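Local coordinates for Mll8193 protein (Mesorhizobium loti, PDB 3FH1) that is of unknown function but adopts an NTF2-like, SnoaL-type fold and pairs with a second copy of itself in the crystal, at the interface of chains A and B. Residues are numbered along the deposited sequence; one frame, centred on the assembly and turned at random. Chains: chain A/B, uncharacterized NTF2-like protein.

The interface of chains A and B. Residues chain A 11, 13, 87, 89; chain B 11, 13, 87, 89.
A:His11 and B:His11 reach towards each other from opposite directions and meet as aromatic rings across a two-fold axis. Their planes are steeply inclined, at 73°, with centroids 5.5 Å apart, and they touch edge against edge: A:His11 CD2 lies 3.4 Å from B:His11 CD2, each in the plane of the other ring. In both copies CG stands anti to the backbone N (chi1 176°), which points the imidazole towards the partner's histidine. A:His11 NE2 and B:His11 NE2 are 4.4 Å apart; the charge balance here cannot be judged, because the histidine charges are not seen and the nearby aspartate side chains are incomplete.

Apolar contact supplies the other evidence. The methyl carbons CB of A:Ala89 and B:Ala89 abut at 3.4 Å, closer than two methyl groups normally pack. Each CB also lies 4.0 Å from CD2 of the opposite histidine, A:Ala89 against B:His11 and its twin. One face of the A:His11 ring is covered by the backbone carbonyl carbon C of B:Ala89, 4.0 Å above its centre.

A looser approach to a backbone carbonyl oxygen comes from the more peripheral A:Phe87, its CZ 4.3 Å from O of B:Ala89.

The approach of A:Asp13 to B:His11 is doubtful: the aspartate side chain is incomplete and the modelled separation is too short.

In each chain, as in A, A:Ala89 is the last residue of strand 80-89 with A:Phe87 two before it; A:His11 ends strand 9-11 and A:Asp13 follows in the loop before helix 16-31, placing this small patch at one end of the possible dimer interface.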
loop_
_atom_site.group_PDB
_atom_site.type_symbol
_atom_site.label_atom_id
_atom_site.label_comp_id
_atom_site.label_asym_id
_atom_site.label_seq_id
_atom_site.Cartn_x
_atom_site.Cartn_y
_atom_site.Cartn_z
ATOM N N HIS A 11 9.662 -11.943 -3.254
ATOM C CA HIS A 11 9.087 -13.104 -2.654
ATOM C C HIS A 11 9.083 -14.178 -3.760
ATOM O O HIS A 11 8.468 -13.986 -4.803
ATOM C CB HIS A 11 7.693 -12.801 -2.152
ATOM C CG HIS A 11 7.022 -13.999 -1.599
ATOM N ND1 HIS A 11 7.425 -14.592 -0.424
ATOM C CD2 HIS A 11 6.037 -14.773 -2.103
ATOM C CE1 HIS A 11 6.696 -15.679 -0.220
ATOM N NE2 HIS A 11 5.841 -15.806 -1.221
ATOM N N ASP A 13 8.208 -16.653 -6.405
ATOM C CA ASP A 13 6.920 -17.000 -6.992
ATOM C C ASP A 13 7.093 -17.007 -8.463
ATOM O O ASP A 13 7.980 -16.350 -8.973
ATOM C CB ASP A 13 5.842 -15.987 -6.637
ATOM N N PHE A 87 8.748 -4.239 -3.158
ATOM C CA PHE A 87 8.481 -5.630 -2.739
ATOM C C PHE A 87 7.614 -6.301 -3.807
ATOM O O PHE A 87 6.570 -5.757 -4.189
ATOM C CB PHE A 87 7.777 -5.709 -1.382
ATOM C CG PHE A 87 7.332 -7.110 -1.045
ATOM C CD1 PHE A 87 8.265 -8.024 -0.649
ATOM C CD2 PHE A 87 5.994 -7.489 -1.176
ATOM C CE1 PHE A 87 7.909 -9.350 -0.380
ATOM C CE2 PHE A 87 5.599 -8.787 -0.896
ATOM C CZ PHE A 87 6.552 -9.722 -0.500
ATOM N N ALA A 89 5.805 -9.962 -5.398
ATOM C CA ALA A 89 5.352 -11.321 -5.190
ATOM C C ALA A 89 4.399 -11.687 -6.317
ATOM O O ALA A 89 3.329 -11.104 -6.456
ATOM C CB ALA A 89 4.686 -11.492 -3.794
ATOM N N HIS B 11 -1.087 -15.486 -2.363
ATOM C CA HIS B 11 -0.040 -15.831 -3.272
ATOM C C HIS B 11 0.676 -17.037 -2.633
ATOM O O HIS B 11 1.197 -16.930 -1.528
ATOM C CB HIS B 11 0.891 -14.657 -3.471
ATOM C CG HIS B 11 2.042 -14.994 -4.339
ATOM N ND1 HIS B 11 1.902 -15.241 -5.686
ATOM C CD2 HIS B 11 3.340 -15.220 -4.039
ATOM C CE1 HIS B 11 3.079 -15.588 -6.184
ATOM N NE2 HIS B 11 3.970 -15.575 -5.206
ATOM N N ASP B 13 3.056 -19.376 -0.974
ATOM C CA ASP B 13 4.380 -19.142 -0.410
ATOM C C ASP B 13 4.405 -19.771 0.931
ATOM O O ASP B 13 3.367 -19.946 1.540
ATOM C CB ASP B 13 4.676 -17.659 -0.253
ATOM N N PHE B 87 -4.567 -9.134 0.419
ATOM C CA PHE B 87 -3.630 -9.887 -0.439
ATOM C C PHE B 87 -2.424 -10.302 0.407
ATOM O O PHE B 87 -1.814 -9.456 1.074
ATOM C CB PHE B 87 -3.155 -9.073 -1.645
ATOM C CG PHE B 87 -2.056 -9.765 -2.411
ATOM C CD1 PHE B 87 -2.372 -10.825 -3.211
ATOM C CD2 PHE B 87 -0.725 -9.364 -2.276
ATOM C CE1 PHE B 87 -1.380 -11.533 -3.897
ATOM C CE2 PHE B 87 0.283 -10.027 -2.957
ATOM C CZ PHE B 87 -0.038 -11.113 -3.766
ATOM N N ALA B 89 1.262 -12.645 0.768
ATOM C CA ALA B 89 2.361 -13.347 0.138
ATOM C C ALA B 89 3.477 -13.506 1.158
ATOM O O ALA B 89 4.059 -12.529 1.616
ATOM C CB ALA B 89 2.849 -12.610 -1.142
#